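Local coordinates for protein aminotransferase class I and II (Anaerococcus prevotii, PDB 4EMY) that probably works as a pyridoxal phosphate-dependent transaminase, a homodimeric member of the aminotransferase family, at residues Ser59-Leu64 / Ser262-Gly267; Glu79-Tyr84 / Ala304-Leu309; Leu251-Ala256 / Val274-Ser279. All coordinates share one frame; numbering follows the deposited sequence.

Interaction 1: residues Ser59-Leu64 / Ser262-Gly267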
loop_
_atom_site.group_PDB
_atom_site.type_symbol
_atom_site.label_atom_id
_atom_site.label_comp_id
_atom_site.label_asym_id
_atom_site.label_seq_id
_atom_site.Cartn_x
_atom_site.Cartn_y
_atom_site.Cartn_z
ATOM N N SER A 59 -12.332 -20.140 -9.081
ATOM C CA SER A 59 -13.259 -19.831 -7.993
ATOM C C SER A 59 -12.997 -18.460 -7.382
ATOM O O SER A 59 -13.916 -17.828 -6.870
ATOM C CB SER A 59 -13.180 -20.895 -6.906
ATOM O OG SER A 59 -11.878 -20.937 -6.356
ATOM N N VAL A 60 -11.744 -18.014 -7.431
ATOM C CA VAL A 60 -11.382 -16.662 -7.023
ATOM C C VAL A 60 -11.750 -15.644 -8.112
ATOM O O VAL A 60 -12.577 -14.764 -7.886
ATOM C CB VAL A 60 -9.885 -16.555 -6.648
ATOM C CG1 VAL A 60 -9.523 -15.131 -6.248
ATOM C CG2 VAL A 60 -9.547 -17.512 -5.518
ATOM N N TYR A 61 -11.161 -15.784 -9.295
ATOM C CA TYR A 61 -11.333 -14.794 -10.375
ATOM C C TYR A 61 -12.698 -14.753 -11.085
ATOM O O TYR A 61 -13.011 -13.761 -11.752
ATOM C CB TYR A 61 -10.161 -14.863 -11.366
ATOM C CG TYR A 61 -8.885 -14.419 -10.704
ATOM C CD1 TYR A 61 -8.478 -13.090 -10.758
ATOM C CD2 TYR A 61 -8.117 -15.318 -9.961
ATOM C CE1 TYR A 61 -7.326 -12.677 -10.114
ATOM C CE2 TYR A 61 -6.965 -14.912 -9.311
ATOM C CZ TYR A 61 -6.576 -13.593 -9.393
ATOM O OH TYR A 61 -5.430 -13.192 -8.752
ATOM N N ASP A 62 -13.514 -15.796 -10.922
ATOM C CA ASP A 62 -14.902 -15.744 -11.379
ATOM C C ASP A 62 -15.693 -14.691 -10.597
ATOM O O ASP A 62 -16.527 -13.983 -11.166
ATOM C CB ASP A 62 -15.595 -17.110 -11.273
ATOM C CG ASP A 62 -15.120 -18.104 -12.325
ATOM O OD1 ASP A 62 -14.683 -17.677 -13.414
ATOM O OD2 ASP A 62 -15.188 -19.322 -12.053
ATOM N N ARG A 63 -15.429 -14.592 -9.297
ATOM C CA ARG A 63 -16.100 -13.606 -8.448
ATOM C C ARG A 63 -15.827 -12.182 -8.910
ATOM O O ARG A 63 -16.742 -11.366 -8.972
ATOM C CB ARG A 63 -15.688 -13.763 -6.982
ATOM C CG ARG A 63 -15.874 -15.163 -6.426
ATOM C CD ARG A 63 -17.285 -15.688 -6.609
ATOM N NE ARG A 63 -17.239 -17.100 -6.976
ATOM C CZ ARG A 63 -17.621 -17.598 -8.150
ATOM N NH1 ARG A 63 -18.116 -16.808 -9.090
ATOM N NH2 ARG A 63 -17.522 -18.901 -8.374
ATOM N N LEU A 64 -14.567 -11.893 -9.230
ATOM C CA LEU A 64 -14.183 -10.601 -9.797
ATOM C C LEU A 64 -14.899 -10.367 -11.127
ATOM O O LEU A 64 -15.396 -9.272 -11.382
ATOM C CB LEU A 64 -12.661 -10.520 -9.969
ATOM C CG LEU A 64 -12.063 -9.288 -10.654
ATOM C CD1 LEU A 64 -12.251 -8.033 -9.815
ATOM C CD2 LEU A 64 -10.594 -9.505 -10.983
ATOM N N SER A 262 -2.866 -18.179 -0.749
ATOM C CA SER A 262 -4.086 -18.937 -0.512
ATOM C C SER A 262 -5.159 -18.731 -1.589
ATOM O O SER A 262 -5.955 -19.633 -1.868
ATOM C CB SER A 262 -4.658 -18.550 0.841
ATOM O OG SER A 262 -5.085 -17.202 0.824
ATOM N N HIS A 263 -5.184 -17.542 -2.182
ATOM C CA HIS A 263 -6.207 -17.200 -3.170
ATOM C C HIS A 263 -5.625 -16.885 -4.517
ATOM O O HIS A 263 -6.323 -16.365 -5.391
ATOM C CB HIS A 263 -7.076 -16.050 -2.659
ATOM C CG HIS A 263 -7.951 -16.430 -1.495
ATOM N ND1 HIS A 263 -7.448 -16.806 -0.301
ATOM C CD2 HIS A 263 -9.334 -16.489 -1.374
ATOM C CE1 HIS A 263 -8.455 -17.091 0.539
ATOM N NE2 HIS A 263 -9.612 -16.898 -0.119
ATOM N N THR A 264 -4.348 -17.232 -4.700
ATOM C CA THR A 264 -3.610 -16.954 -5.932
ATOM C C THR A 264 -3.882 -15.520 -6.374
ATOM O O THR A 264 -4.274 -15.275 -7.516
ATOM C CB THR A 264 -3.925 -17.972 -7.068
ATOM O OG1 THR A 264 -5.328 -17.988 -7.364
ATOM C CG2 THR A 264 -3.493 -19.373 -6.679
ATOM N N ALA A 265 -3.677 -14.580 -5.453
ATOM C CA ALA A 265 -4.100 -13.191 -5.631
ATOM C C ALA A 265 -2.995 -12.190 -5.275
ATOM O O ALA A 265 -3.246 -11.163 -4.640
ATOM C CB ALA A 265 -5.349 -12.928 -4.804
ATOM N N TYR A 266 -1.778 -12.505 -5.709
ATOM C CA TYR A 266 -0.575 -11.720 -5.428
ATOM C C TYR A 266 -0.689 -10.276 -5.911
ATOM O O TYR A 266 -0.402 -9.338 -5.156
ATOM C CB TYR A 266 0.659 -12.365 -6.083
ATOM C CG TYR A 266 0.651 -13.881 -6.167
ATOM C CD1 TYR A 266 1.457 -14.650 -5.326
ATOM C CD2 TYR A 266 -0.144 -14.546 -7.112
ATOM C CE1 TYR A 266 1.456 -16.035 -5.410
ATOM C CE2 TYR A 266 -0.151 -15.931 -7.202
ATOM C CZ TYR A 266 0.646 -16.672 -6.354
ATOM O OH TYR A 266 0.633 -18.042 -6.451
ATOM N N GLY A 267 -1.103 -10.111 -7.167
ATOM C CA GLY A 267 -1.153 -8.804 -7.829
ATOM C C GLY A 267 -2.351 -7.968 -7.439
ATOM O O GLY A 267 -2.506 -6.837 -7.901
#
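Val60 and His263 mark the closest backbone approach, their CA atoms 6.5 Å apart. Residues 59-64 are helical. Residues 262-267 have no regular structure, and Thr264 takes left-handed backbone angles (phi 45°, psi 53°). One hydrogen bond joins them. Tyr61 OH gives its proton to Thr264 O, 2.7 Å away. It approaches in the carbonyl plane, on a lone pair, and the oxygen lies at the edge of the phenol ring. The hydroxyl end of Tyr61 comes nearer the loop than the start of its side chain does. The hydroxyl also lies 3.4 Å from Ala265 CA. Beside it, Val60 points its side chain at the loop. Its CG2 reaches His263 O at 3.4 Å and His263 CB at 4.1 Å, and the two side chains cross at about a right angle. Thr264 OG1 bonds back to His263 O at 2.7 Å, well above that carbonyl plane. OG1 also bonds Leu57 N, just before the helix.

The loop follows Ser258, Ser260 and Lys261, which bind pyridoxal phosphate, so the contact packs helix 58-66 against the chain leaving the cofactor site. Arg69 of the second subunit packs on Tyr61. Within the chain, helix 303-311 lies against Val60 and His263, and helix 315-345 touches Thr264. The loop itself connects strand 251-258 to strand 271-277.

Interaction 2: residues Glu79-Tyr84 / Ala304-Leu309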
loop_
_atom_site.group_PDB
_atom_site.type_symbol
_atom_site.label_atom_id
_atom_site.label_comp_id
_atom_site.label_asym_id
_atom_site.label_seq_id
_atom_site.Cartn_x
_atom_site.Cartn_y
_atom_site.Cartn_z
ATOM N N GLU A 79 -10.067 0.512 7.478
ATOM C CA GLU A 79 -9.732 -0.706 8.195
ATOM C C GLU A 79 -9.981 -1.943 7.350
ATOM O O GLU A 79 -9.474 -3.024 7.657
ATOM C CB GLU A 79 -10.538 -0.778 9.496
ATOM C CG GLU A 79 -10.095 0.212 10.568
ATOM C CD GLU A 79 -10.762 1.582 10.471
ATOM O OE1 GLU A 79 -11.532 1.830 9.514
ATOM O OE2 GLU A 79 -10.510 2.419 11.375
ATOM N N GLY A 80 -10.746 -1.760 6.274
ATOM C CA GLY A 80 -11.237 -2.850 5.444
ATOM C C GLY A 80 -12.715 -2.987 5.713
ATOM O O GLY A 80 -13.204 -2.525 6.752
ATOM N N GLU A 81 -13.425 -3.602 4.768
ATOM C CA GLU A 81 -14.861 -3.863 4.888
ATOM C C GLU A 81 -15.174 -4.628 6.172
ATOM O O GLU A 81 -14.455 -5.563 6.543
ATOM C CB GLU A 81 -15.366 -4.649 3.673
ATOM C CG GLU A 81 -15.552 -3.829 2.398
ATOM C CD GLU A 81 -16.756 -2.891 2.438
ATOM O OE1 GLU A 81 -17.678 -3.110 3.255
ATOM O OE2 GLU A 81 -16.787 -1.923 1.646
ATOM N N LYS A 82 -16.246 -4.213 6.846
ATOM C CA LYS A 82 -16.672 -4.812 8.112
ATOM C C LYS A 82 -16.716 -6.340 8.017
ATOM O O LYS A 82 -16.212 -7.030 8.907
ATOM C CB LYS A 82 -18.028 -4.223 8.524
ATOM C CG LYS A 82 -18.823 -4.972 9.586
ATOM C CD LYS A 82 -20.309 -4.967 9.215
ATOM C CE LYS A 82 -21.216 -5.411 10.357
ATOM N NZ LYS A 82 -21.314 -4.366 11.417
ATOM N N ASP A 83 -17.279 -6.857 6.920
ATOM C CA ASP A 83 -17.368 -8.296 6.691
ATOM C C ASP A 83 -16.041 -8.958 6.330
ATOM O O ASP A 83 -15.759 -10.063 6.789
ATOM C CB ASP A 83 -18.419 -8.598 5.632
ATOM C CG ASP A 83 -19.838 -8.474 6.164
ATOM O OD1 ASP A 83 -20.764 -8.923 5.451
ATOM O OD2 ASP A 83 -20.029 -7.937 7.288
ATOM N N TYR A 84 -15.235 -8.291 5.505
ATOM C CA TYR A 84 -13.855 -8.729 5.233
ATOM C C TYR A 84 -13.067 -8.974 6.524
ATOM O O TYR A 84 -12.499 -10.050 6.700
ATOM C CB TYR A 84 -13.117 -7.711 4.352
ATOM C CG TYR A 84 -11.642 -8.000 4.079
ATOM C CD1 TYR A 84 -11.253 -8.758 2.968
ATOM C CD2 TYR A 84 -10.634 -7.484 4.912
ATOM C CE1 TYR A 84 -9.912 -9.003 2.701
ATOM C CE2 TYR A 84 -9.292 -7.728 4.657
ATOM C CZ TYR A 84 -8.934 -8.486 3.555
ATOM O OH TYR A 84 -7.602 -8.733 3.285
ATOM N N ALA A 304 -11.805 -4.561 -4.607
ATOM C CA ALA A 304 -12.271 -5.793 -5.261
ATOM C C ALA A 304 -11.869 -7.065 -4.509
ATOM O O ALA A 304 -12.687 -7.978 -4.346
ATOM C CB ALA A 304 -11.819 -5.860 -6.716
ATOM N N ALA A 305 -10.621 -7.107 -4.040
ATOM C CA ALA A 305 -10.083 -8.277 -3.344
ATOM C C ALA A 305 -10.814 -8.571 -2.027
ATOM O O ALA A 305 -11.027 -9.735 -1.662
ATOM C CB ALA A 305 -8.596 -8.104 -3.099
ATOM N N GLN A 306 -11.203 -7.514 -1.321
ATOM C CA GLN A 306 -11.931 -7.661 -0.072
ATOM C C GLN A 306 -13.305 -8.245 -0.331
ATOM O O GLN A 306 -13.751 -9.139 0.378
ATOM C CB GLN A 306 -12.054 -6.320 0.645
ATOM C CG GLN A 306 -10.727 -5.738 1.087
ATOM C CD GLN A 306 -10.877 -4.462 1.890
ATOM O OE1 GLN A 306 -11.987 -4.042 2.233
ATOM N NE2 GLN A 306 -9.747 -3.838 2.209
ATOM N N ASN A 307 -13.963 -7.732 -1.359
ATOM C CA ASN A 307 -15.272 -8.223 -1.768
ATOM C C ASN A 307 -15.225 -9.661 -2.279
ATOM O O ASN A 307 -16.182 -10.416 -2.092
ATOM C CB ASN A 307 -15.893 -7.283 -2.799
ATOM C CG ASN A 307 -16.326 -5.964 -2.187
ATOM O OD1 ASN A 307 -16.920 -5.936 -1.109
ATOM N ND2 ASN A 307 -16.029 -4.862 -2.871
ATOM N N ILE A 308 -14.102 -10.032 -2.896
ATOM C CA ILE A 308 -13.878 -11.408 -3.332
ATOM C C ILE A 308 -13.928 -12.350 -2.130
ATOM O O ILE A 308 -14.653 -13.350 -2.156
ATOM C CB ILE A 308 -12.567 -11.572 -4.145
ATOM C CG1 ILE A 308 -12.706 -10.902 -5.518
ATOM C CG2 ILE A 308 -12.221 -13.047 -4.335
ATOM C CD1 ILE A 308 -11.419 -10.798 -6.310
ATOM N N LEU A 309 -13.190 -12.016 -1.071
ATOM C CA LEU A 309 -13.192 -12.827 0.148
ATOM C C LEU A 309 -14.589 -12.945 0.769
ATOM O O LEU A 309 -14.971 -14.020 1.249
ATOM C CB LEU A 309 -12.201 -12.281 1.172
ATOM C CG LEU A 309 -11.833 -13.219 2.324
ATOM C CD1 LEU A 309 -10.878 -14.296 1.842
ATOM C CD2 LEU A 309 -11.206 -12.450 3.475
#
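Gln306 OE1 accepts a hydrogen bond from Glu81 N at 2.9 Å, with a nearly straight N-H...O angle of 167°. The donor sits above the amide plane, 38° out of it. Glu81 is the N-cap residue of helix 82-93, so the side chain of one helix meets the backbone at the start of another. Both helices belong to the aminotransferase fold. The Gln306 chain is extended beyond CG, and this carries CD outward to the turn. There Gly80 CA lies 3.5 Å from Gln306 OE1. Gly80 has a positive phi, and a CB at its backbone angles would jam against the carbonyl oxygen of Glu79.

The aliphatic part of Gln306 meets Tyr84. Its CG sits over one ring face in a CH-pi contact, 3.7 Å from the ring centroid and offset toward the rim. The amide also stacks on the ring, the planes 25° apart. An alanine in place of Gln306 would probably leave Glu81 N without this acceptor and open a gap over the Tyr84 face, loosening the hold on the turn.

The polar ends of Tyr84 and Glu81 have partners outside the two segments. Tyr84 OH bonds Gly271 O and Ser270 OG, beside the start of strand 271-277. Glu81 OE2 bonds His303 NE2, and Glu81 CG packs near Gln306 OE1. Strand 101-107 comes in through Ala106, which touches both Tyr84 and Gln306. One turn along from Gln306, Leu309 is directed at the same tyrosine, its CD2 3.7 Å from Tyr84 CD1.

Interaction 3: residues Leu251-Ala256 / Val274-Ser279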
loop_
_atom_site.group_PDB
_atom_site.type_symbol
_atom_site.label_atom_id
_atom_site.label_comp_id
_atom_site.label_asym_id
_atom_site.label_seq_id
_atom_site.Cartn_x
_atom_site.Cartn_y
_atom_site.Cartn_z
ATOM N N LEU A 251 2.030 -9.194 26.504
ATOM C CA LEU A 251 2.466 -10.080 25.432
ATOM C C LEU A 251 1.464 -10.046 24.288
ATOM O O LEU A 251 0.510 -10.827 24.249
ATOM C CB LEU A 251 2.679 -11.510 25.939
ATOM C CG LEU A 251 3.270 -12.553 24.978
ATOM C CD1 LEU A 251 4.611 -12.112 24.412
ATOM C CD2 LEU A 251 3.413 -13.899 25.673
ATOM N N PHE A 252 1.682 -9.121 23.363
ATOM C CA PHE A 252 0.783 -8.938 22.238
ATOM C C PHE A 252 1.171 -9.859 21.079
ATOM O O PHE A 252 2.328 -10.270 20.959
ATOM C CB PHE A 252 0.767 -7.463 21.814
ATOM C CG PHE A 252 -0.336 -7.113 20.853
ATOM C CD1 PHE A 252 -1.658 -7.431 21.142
ATOM C CD2 PHE A 252 -0.053 -6.450 19.664
ATOM C CE1 PHE A 252 -2.673 -7.108 20.257
ATOM C CE2 PHE A 252 -1.063 -6.119 18.779
ATOM C CZ PHE A 252 -2.375 -6.447 19.074
ATOM N N VAL A 253 0.191 -10.197 20.245
ATOM C CA VAL A 253 0.412 -11.065 19.093
ATOM C C VAL A 253 -0.200 -10.414 17.860
ATOM O O VAL A 253 -1.374 -10.056 17.874
ATOM C CB VAL A 253 -0.187 -12.482 19.304
ATOM C CG1 VAL A 253 -0.130 -13.298 18.024
ATOM C CG2 VAL A 253 0.556 -13.225 20.400
ATOM N N VAL A 254 0.606 -10.239 16.812
ATOM C CA VAL A 254 0.097 -9.818 15.505
ATOM C C VAL A 254 0.340 -10.928 14.490
ATOM O O VAL A 254 1.482 -11.328 14.248
ATOM C CB VAL A 254 0.737 -8.507 14.995
ATOM C CG1 VAL A 254 0.048 -8.047 13.716
ATOM C CG2 VAL A 254 0.658 -7.415 16.050
ATOM N N VAL A 255 -0.745 -11.430 13.910
ATOM C CA VAL A 255 -0.660 -12.475 12.902
ATOM C C VAL A 255 -0.794 -11.817 11.532
ATOM O O VAL A 255 -1.750 -11.085 11.285
ATOM C CB VAL A 255 -1.722 -13.576 13.145
ATOM C CG1 VAL A 255 -1.883 -14.480 11.935
ATOM C CG2 VAL A 255 -1.347 -14.409 14.360
ATOM N N ALA A 256 0.185 -12.050 10.657
ATOM C CA ALA A 256 0.171 -11.459 9.317
ATOM C C ALA A 256 -0.501 -12.381 8.295
ATOM O O ALA A 256 0.082 -13.376 7.857
ATOM C CB ALA A 256 1.578 -11.072 8.875
ATOM N N VAL A 274 -3.880 -9.228 12.017
ATOM C CA VAL A 274 -4.799 -9.683 13.051
ATOM C C VAL A 274 -4.100 -9.699 14.413
ATOM O O VAL A 274 -3.097 -10.388 14.600
ATOM C CB VAL A 274 -5.350 -11.085 12.725
ATOM C CG1 VAL A 274 -6.396 -11.497 13.742
ATOM C CG2 VAL A 274 -5.953 -11.114 11.328
ATOM N N GLY A 275 -4.633 -8.923 15.351
ATOM C CA GLY A 275 -4.092 -8.839 16.704
ATOM C C GLY A 275 -4.870 -9.670 17.710
ATOM O O GLY A 275 -6.087 -9.835 17.584
ATOM N N ILE A 276 -4.156 -10.198 18.704
ATOM C CA ILE A 276 -4.754 -10.986 19.779
ATOM C C ILE A 276 -4.310 -10.419 21.123
ATOM O O ILE A 276 -3.116 -10.301 21.380
ATOM C CB ILE A 276 -4.300 -12.471 19.741
ATOM C CG1 ILE A 276 -3.998 -12.966 18.313
ATOM C CG2 ILE A 276 -5.292 -13.369 20.477
ATOM C CD1 ILE A 276 -5.214 -13.293 17.473
ATOM N N SER A 277 -5.269 -10.067 21.976
ATOM C CA SER A 277 -4.967 -9.612 23.336
ATOM C C SER A 277 -6.051 -9.976 24.336
ATOM O O SER A 277 -7.216 -10.131 23.981
ATOM C CB SER A 277 -4.735 -8.102 23.377
ATOM O OG SER A 277 -4.342 -7.684 24.673
ATOM N N SER A 278 -5.651 -10.101 25.595
ATOM C CA SER A 278 -6.595 -10.299 26.687
ATOM C C SER A 278 -7.214 -8.972 27.126
ATOM O O SER A 278 -8.224 -8.960 27.828
ATOM C CB SER A 278 -5.910 -10.985 27.867
ATOM O OG SER A 278 -4.723 -10.303 28.220
ATOM N N SER A 279 -6.606 -7.864 26.700
ATOM C CA SER A 279 -7.079 -6.522 27.046
ATOM C C SER A 279 -7.847 -5.865 25.903
ATOM O O SER A 279 -7.390 -5.850 24.762
ATOM C CB SER A 279 -5.913 -5.631 27.485
ATOM O OG SER A 279 -6.341 -4.307 27.764
#
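The central seven-stranded mixed sheet of the aminotransferase fold contains this antiparallel pair, Leu251-Ala256 beside Val274-Ser277. The segment axes run at 158° to each other. Val255 and Val274 form a hydrogen-bonded pair. Val255 N reaches Val274 O at 2.7 Å, and Val274 N returns to Val255 O at 2.9 Å. Both bonds are nearly straight. At the pair Val253-Ile276 the match is uneven. Ile276 N bonds Val253 O at 2.9 Å, while the bond from Val253 N to Ile276 O is weak.

Val253 and Ile276 lie side by side and point the same way, with their CG1 atoms 3.9 Å apart. Val255 and Val274 sit on the same face. The other face carries Val254, and there Gly275 lets Phe252 reach across. With CG anti to the backbone N (chi1 -168°), the Phe252 ring lies across the neighbouring strand and its CZ comes to 3.8 Å from Gly275 CA. A CB on Gly275 would run into it. Ser277 CB meets the ring at its edge. At the end of the strand, Ser277 OG accepts from Ser279 N in an ST turn.

Strand 271-277 is the one strand antiparallel to the other six. It runs between strands 101-107 and 251-258, and Val254 bonds onward to strand 218-224. Helix 82-93 covers the face with Val255, Val274 and Ile276. Helix 280-297 packs against Phe252 and Val254 on the other.

In the fold
Following the chain from the N terminus, helix 58-66 comes before the turn at 79-84. Interaction 1 closes a long loop when the segment after strand 251-258 returns to that helix. Interaction 2 closes another when helix 303-311 reaches the start of helix 82-93. These two cross, and they touch: Ile308 packs on Val60 and Leu64, and Leu309 on His263. Interaction 3 is a short closure of neighbouring strands. It lies wholly within the span of interaction 2 and crosses interaction 1, because residues 262-267 fall between its strands. It touches neither. Interactions 1 and 2 gather three helices and a loop near the cofactor; interaction 3 joins two strands of the central sheet.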